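Local coordinates for photosystem II assembly protein Ycf48 (Thermosynechococcus elongatus, PDB 5OJ5) that probably assists the early assembly of photosystem II and the replacement of photodamaged D1, binding the C-terminal extension of D1 as a seven-bladed beta-propeller, at residues Thr54-Asp60 with Leu71-Thr77; Asn103-Gln108 with Pro144-Leu150. All coordinates share one frame. Where two conformers were deposited one is given. Residues are numbered along the deposited sequence.

Contact 1 (Thr54-Asp60 with Leu71-Thr77); sequences TTATILD and LVGVNAT
Strands 58-60 and 71-73 run antiparallel, their short axes 4.4 Å apart at closest and 121° between N-to-C directions. Ile58 and Gly73 form a non-hydrogen-bonded pair, CA to CA 4.2 Å. Then the register slips by one: Leu59 N and Asp60 N both donate to Val72 O, at 2.8 and 3.2 Å, a classic beta bulge with Leu59 near -113/-27. Val72 N returns a bond to Asp60 O (3.0 Å), and Val74 N donates to Thr57 O (3.0 Å). Gly73, near -170/-150, has no CB; one would collide with Thr57 O and Ile58 CA. Thr54 OG1 accepts from Ala56 N (2.9 Å), an ST turn, while Asn75 and Ala76 turn the second segment with positive phi.

Ile58 (m, m) sets CD1 3.7 Å from Leu71 CD1 and 3.8 Å from Thr77 CG2. Thr77 (m) donates from OG1 to Val74 O (2.7 Å), and a water joins Thr77 OG1 to Thr54 OG1, 2.7 Å from each.

This is the inner hairpin of one propeller blade: strand 77-81 continues the sheet beyond 69-73, Asp60 OD2 accepts from Val105 N of the next blade, on which Val72 also packs at Phe102, and the Asp60 side chain touches Lys317 and Leu319 of the preceding one.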
loop_
_atom_site.group_PDB
_atom_site.type_symbol
_atom_site.label_atom_id
_atom_site.label_comp_id
_atom_site.label_asym_id
_atom_site.label_seq_id
_atom_site.Cartn_x
_atom_site.Cartn_y
_atom_site.Cartn_z
ATOM N N THR A 54 11.265 7.168 -15.201
ATOM C CA THR A 54 10.368 8.251 -14.846
ATOM C C THR A 54 10.942 8.940 -13.623
ATOM O O THR A 54 11.736 8.347 -12.893
ATOM C CB THR A 54 8.948 7.764 -14.533
ATOM O OG1 THR A 54 8.113 8.915 -14.381
ATOM C CG2 THR A 54 8.884 6.928 -13.239
ATOM N N THR A 55 10.488 10.169 -13.359
ATOM C CA THR A 55 10.688 10.778 -12.049
ATOM C C THR A 55 9.367 10.984 -11.329
ATOM O O THR A 55 9.353 11.606 -10.257
ATOM C CB THR A 55 11.472 12.095 -12.120
ATOM O OG1 THR A 55 10.684 13.070 -12.818
ATOM C CG2 THR A 55 12.805 11.899 -12.814
ATOM N N ALA A 56 8.264 10.436 -11.862
ATOM C CA ALA A 56 6.991 10.510 -11.166
ATOM C C ALA A 56 6.955 9.546 -9.980
ATOM O O ALA A 56 7.514 8.456 -10.019
ATOM C CB ALA A 56 5.867 10.112 -12.129
ATOM N N THR A 57 6.263 9.963 -8.930
ATOM C CA THR A 57 6.044 9.072 -7.795
ATOM C C THR A 57 5.142 7.894 -8.150
ATOM O O THR A 57 4.060 8.076 -8.707
ATOM C CB THR A 57 5.381 9.878 -6.685
ATOM O OG1 THR A 57 6.253 10.968 -6.312
ATOM C CG2 THR A 57 5.041 9.043 -5.454
ATOM N N ILE A 58 5.609 6.697 -7.827
ATOM C CA ILE A 58 4.839 5.474 -7.986
ATOM C C ILE A 58 4.002 5.222 -6.736
ATOM O O ILE A 58 4.501 5.342 -5.616
ATOM C CB ILE A 58 5.774 4.300 -8.318
ATOM C CG1 ILE A 58 6.608 4.601 -9.580
ATOM C CG2 ILE A 58 4.978 3.013 -8.471
ATOM C CD1 ILE A 58 5.810 5.173 -10.745
ATOM N N LEU A 59 2.744 4.835 -6.936
ATOM C CA LEU A 59 1.797 4.676 -5.843
ATOM C C LEU A 59 1.356 3.255 -5.581
ATOM O O LEU A 59 0.943 2.952 -4.457
ATOM C CB LEU A 59 0.594 5.577 -6.065
ATOM C CG LEU A 59 0.939 7.074 -6.121
ATOM C CD1 LEU A 59 -0.325 7.862 -6.465
ATOM C CD2 LEU A 59 1.511 7.528 -4.775
ATOM N N ASP A 60 1.363 2.375 -6.577
ATOM C CA ASP A 60 0.874 1.017 -6.351
ATOM C C ASP A 60 1.425 0.090 -7.418
ATOM O O ASP A 60 1.903 0.525 -8.477
ATOM C CB ASP A 60 -0.656 0.985 -6.290
ATOM C CG ASP A 60 -1.196 -0.230 -5.547
ATOM O OD1 ASP A 60 -0.434 -0.904 -4.785
ATOM O OD2 ASP A 60 -2.404 -0.485 -5.722
ATOM N N LEU A 71 2.665 -1.331 -12.593
ATOM C CA LEU A 71 2.723 -0.315 -11.556
ATOM C C LEU A 71 2.086 0.966 -12.084
ATOM O O LEU A 71 1.993 1.187 -13.306
ATOM C CB LEU A 71 4.137 -0.103 -11.029
ATOM C CG LEU A 71 5.234 0.394 -11.988
ATOM C CD1 LEU A 71 5.089 1.904 -12.284
ATOM C CD2 LEU A 71 6.616 0.094 -11.424
ATOM N N VAL A 72 1.624 1.790 -11.139
ATOM C CA VAL A 72 0.904 3.007 -11.473
ATOM C C VAL A 72 1.333 4.123 -10.533
ATOM O O VAL A 72 1.775 3.878 -9.400
ATOM C CB VAL A 72 -0.635 2.843 -11.410
ATOM C CG1 VAL A 72 -1.097 1.766 -12.357
ATOM C CG2 VAL A 72 -1.116 2.553 -9.984
ATOM N N GLY A 73 1.125 5.372 -10.969
ATOM C CA GLY A 73 1.377 6.492 -10.076
ATOM C C GLY A 73 0.884 7.799 -10.610
ATOM O O GLY A 73 -0.084 7.890 -11.378
ATOM N N VAL A 74 1.605 8.841 -10.194
ATOM C CA VAL A 74 1.262 10.235 -10.469
ATOM C C VAL A 74 1.422 10.525 -11.958
ATOM O O VAL A 74 2.215 9.878 -12.649
ATOM C CB VAL A 74 2.186 11.103 -9.584
ATOM C CG1 VAL A 74 2.094 12.575 -9.887
ATOM C CG2 VAL A 74 1.835 10.881 -8.103
ATOM N N ASN A 75 0.660 11.518 -12.460
ATOM C CA ASN A 75 0.717 11.918 -13.861
ATOM C C ASN A 75 0.402 10.777 -14.801
ATOM O O ASN A 75 1.045 10.604 -15.840
ATOM C CB ASN A 75 2.030 12.592 -14.174
ATOM C CG ASN A 75 2.219 13.858 -13.371
ATOM O OD1 ASN A 75 3.343 14.211 -13.064
ATOM N ND2 ASN A 75 1.111 14.541 -13.002
ATOM N N ALA A 76 -0.608 9.996 -14.413
ATOM C CA ALA A 76 -1.108 8.904 -15.242
ATOM C C ALA A 76 -0.006 7.929 -15.582
ATOM O O ALA A 76 -0.037 7.306 -16.640
ATOM C CB ALA A 76 -1.864 9.423 -16.475
ATOM N N THR A 77 0.935 7.747 -14.661
ATOM C CA THR A 77 2.034 6.814 -14.919
ATOM C C THR A 77 1.564 5.376 -14.853
ATOM O O THR A 77 0.903 4.969 -13.893
ATOM C CB THR A 77 3.188 7.038 -13.937
ATOM O OG1 THR A 77 3.727 8.340 -14.199
ATOM C CG2 THR A 77 4.301 6.009 -14.082
HETATM O O HOH W 1 5.870 8.814 -15.808
#

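Contact 2 (Asn103-Gln108 with Pro144-Leu150); sequences NSVSFQ and PRLIKAL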
loop_
_atom_site.group_PDB
_atom_site.type_symbol
_atom_site.label_atom_id
_atom_site.label_comp_id
_atom_site.label_asym_id
_atom_site.label_seq_id
_atom_site.Cartn_x
_atom_site.Cartn_y
_atom_site.Cartn_z
ATOM N N ASN A 103 -4.024 5.863 -8.095
ATOM C CA ASN A 103 -3.849 5.561 -6.692
ATOM C C ASN A 103 -3.700 4.063 -6.433
ATOM O O ASN A 103 -3.149 3.679 -5.401
ATOM C CB ASN A 103 -5.134 6.069 -5.906
ATOM C CG ASN A 103 -5.209 7.499 -5.726
ATOM O OD1 ASN A 103 -4.209 8.179 -5.548
ATOM N ND2 ASN A 103 -6.429 7.979 -5.704
ATOM N N SER A 104 -4.259 3.220 -7.309
ATOM C CA SER A 104 -4.446 1.818 -6.968
ATOM C C SER A 104 -4.525 1.021 -8.249
ATOM O O SER A 104 -5.203 1.429 -9.193
ATOM C CB SER A 104 -5.713 1.680 -6.147
ATOM O OG SER A 104 -6.063 0.360 -5.812
ATOM N N VAL A 105 -3.851 -0.139 -8.265
ATOM C CA VAL A 105 -3.957 -1.105 -9.351
ATOM C C VAL A 105 -4.104 -2.476 -8.718
ATOM O O VAL A 105 -3.446 -2.781 -7.711
ATOM C CB VAL A 105 -2.749 -1.052 -10.310
ATOM C CG1 VAL A 105 -1.397 -1.275 -9.587
ATOM C CG2 VAL A 105 -2.904 -2.026 -11.485
ATOM N N SER A 106 -4.967 -3.317 -9.303
ATOM C CA SER A 106 -5.174 -4.653 -8.741
ATOM C C SER A 106 -5.527 -5.613 -9.846
ATOM O O SER A 106 -6.491 -5.376 -10.585
ATOM C CB SER A 106 -6.294 -4.597 -7.716
ATOM O OG SER A 106 -6.562 -5.866 -7.155
ATOM N N PHE A 107 -4.799 -6.720 -9.904
ATOM C CA PHE A 107 -5.095 -7.832 -10.818
ATOM C C PHE A 107 -5.496 -9.063 -10.028
ATOM O O PHE A 107 -5.010 -9.324 -8.923
ATOM C CB PHE A 107 -3.848 -8.193 -11.645
ATOM C CG PHE A 107 -3.659 -7.277 -12.833
ATOM C CD1 PHE A 107 -4.134 -7.655 -14.095
ATOM C CD2 PHE A 107 -3.046 -6.021 -12.701
ATOM C CE1 PHE A 107 -4.007 -6.836 -15.192
ATOM C CE2 PHE A 107 -2.921 -5.175 -13.837
ATOM C CZ PHE A 107 -3.411 -5.596 -15.066
ATOM N N GLN A 108 -6.369 -9.845 -10.652
ATOM C CA GLN A 108 -6.612 -11.238 -10.249
ATOM C C GLN A 108 -6.511 -12.016 -11.561
ATOM O O GLN A 108 -7.401 -11.933 -12.420
ATOM C CB GLN A 108 -7.968 -11.394 -9.578
ATOM C CG GLN A 108 -8.272 -12.838 -9.192
ATOM C CD GLN A 108 -7.167 -13.440 -8.364
ATOM O OE1 GLN A 108 -6.627 -14.513 -8.719
ATOM N NE2 GLN A 108 -6.834 -12.822 -7.277
ATOM N N PRO A 144 -12.090 7.727 -6.234
ATOM C CA PRO A 144 -11.562 6.398 -5.908
ATOM C C PRO A 144 -10.197 6.443 -5.249
ATOM O O PRO A 144 -9.307 7.172 -5.691
ATOM C CB PRO A 144 -11.432 5.736 -7.280
ATOM C CG PRO A 144 -12.377 6.457 -8.118
ATOM C CD PRO A 144 -12.365 7.862 -7.681
ATOM N N ARG A 145 -10.051 5.655 -4.201
ATOM C CA ARG A 145 -8.799 5.514 -3.482
ATOM C C ARG A 145 -8.182 4.134 -3.649
ATOM O O ARG A 145 -6.969 4.010 -3.680
ATOM C CB ARG A 145 -9.048 5.830 -1.972
ATOM C CG ARG A 145 -7.847 5.597 -1.085
ATOM C CD ARG A 145 -6.748 6.517 -1.368
ATOM N NE ARG A 145 -5.757 6.425 -0.322
ATOM C CZ ARG A 145 -5.827 7.074 0.851
ATOM N NH1 ARG A 145 -6.776 7.935 1.050
ATOM N NH2 ARG A 145 -4.905 6.940 1.778
ATOM N N LEU A 146 -9.014 3.083 -3.666
ATOM C CA LEU A 146 -8.513 1.716 -3.672
ATOM C C LEU A 146 -9.458 0.891 -4.514
ATOM O O LEU A 146 -10.680 1.048 -4.418
ATOM C CB LEU A 146 -8.462 1.176 -2.217
ATOM C CG LEU A 146 -7.992 -0.266 -2.061
ATOM C CD1 LEU A 146 -7.360 -0.408 -0.697
ATOM C CD2 LEU A 146 -9.124 -1.274 -2.141
ATOM N N ILE A 147 -8.902 -0.025 -5.306
ATOM C CA ILE A 147 -9.694 -1.060 -5.967
ATOM C C ILE A 147 -9.037 -2.383 -5.685
ATOM O O ILE A 147 -7.804 -2.487 -5.617
ATOM C CB ILE A 147 -9.825 -0.776 -7.480
ATOM C CG1 ILE A 147 -10.845 -1.710 -8.138
ATOM C CG2 ILE A 147 -8.500 -0.787 -8.206
ATOM C CD1 ILE A 147 -11.769 -1.183 -9.003
ATOM N N LYS A 148 -9.866 -3.403 -5.472
ATOM C CA LYS A 148 -9.398 -4.761 -5.249
ATOM C C LYS A 148 -10.100 -5.681 -6.234
ATOM O O LYS A 148 -11.337 -5.802 -6.206
ATOM C CB LYS A 148 -9.649 -5.191 -3.802
ATOM C CG LYS A 148 -9.254 -6.635 -3.576
ATOM C CD LYS A 148 -7.738 -6.830 -3.618
ATOM C CE LYS A 148 -7.275 -8.191 -3.292
ATOM N NZ LYS A 148 -5.766 -8.266 -3.422
ATOM N N ALA A 149 -9.311 -6.343 -7.073
ATOM C CA ALA A 149 -9.839 -7.313 -8.024
ATOM C C ALA A 149 -10.172 -8.597 -7.287
ATOM O O ALA A 149 -9.326 -9.134 -6.563
ATOM C CB ALA A 149 -8.777 -7.641 -9.065
ATOM N N LEU A 150 -11.391 -9.107 -7.476
ATOM C CA LEU A 150 -11.798 -10.375 -6.875
ATOM C C LEU A 150 -11.846 -11.496 -7.896
ATOM O O LEU A 150 -12.081 -12.644 -7.532
ATOM C CB LEU A 150 -13.162 -10.201 -6.193
ATOM C CG LEU A 150 -13.169 -9.177 -5.057
ATOM C CD1 LEU A 150 -14.580 -8.902 -4.588
ATOM C CD2 LEU A 150 -12.258 -9.545 -3.915
HETATM O O HOH W 2 -4.517 -6.453 -5.524
HETATM O O HOH W 3 -6.506 -9.132 -6.351
HETATM O O HOH W 4 -8.613 -11.504 -5.456
#
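Two serine hydroxyls do the work that backbone carbonyls do inside a sheet. Ile147 N donates to Ser104 OG at 2.9 Å, and two residues further along Ala149 N donates to Ser106 OG at 2.8 Å, both nearly straight at 170° and 175°. Each serine takes the t rotamer from a CB already directed at the other strand, so its oxygen reaches the opposing amide. At the start of the pair Asn103 ND2 donates to Pro144 O (3.0 Å) and also binds Glu117.

Waters extend this polar seam. One joins Ser106 OG (2.7 Å) to Lys148 NZ (3.0 Å); a second donates to Phe107 O (3.0 Å) and Ala149 O (2.8 Å); a third accepts from Gln108 NE2 (2.9 Å) and donates to Ala149 O (2.7 Å).

Strands 103-108 and 144-150 are the innermost strands of successive blades, running beside the central pore of the propeller. They are almost exactly parallel, 3° between axes 5.5 Å apart, yet belong to separate four-stranded antiparallel sheets. Both carry a classic bulge within their own blades: Asn103 and Ser104 against Val115, Arg145 and Leu146 against Ile158.

Around the serines the packing is close. Ile147 CG2 lies 3.6 Å from Ser104 OG, and Ala149 CB fits 3.4 Å from Ser106 OG and 3.9 Å from Gln108 CB. Ile147 and Ala149 also rest on Trp113. Val105 and Phe107 point away, toward the preceding blade, where the Phe107 ring meets that of Trp70 with planes about 15° apart.

How the contacts relate
Contact 1 lies within a blade, contact 2 between two blades, and their centres are 15 Å apart. Strand 101-108 connects them: contact 2 uses its side facing 144-150, while its other side receives contact 1. Asp60 OD2 lies 2.9 Å from Val105 N, a probable hydrogen bond, and 3.3 Å from Ser104 CA, while Val72 CG1 packs 3.9 Å from Val105 CB. A side-chain oxygen thus meets a backbone amide of the next inner strand, as Ser104 and Ser106 do one blade further on. Ser62, later on the strand of Asp60, repeats this with Phe107 N. Three successive blades are thereby joined side by side around the pore.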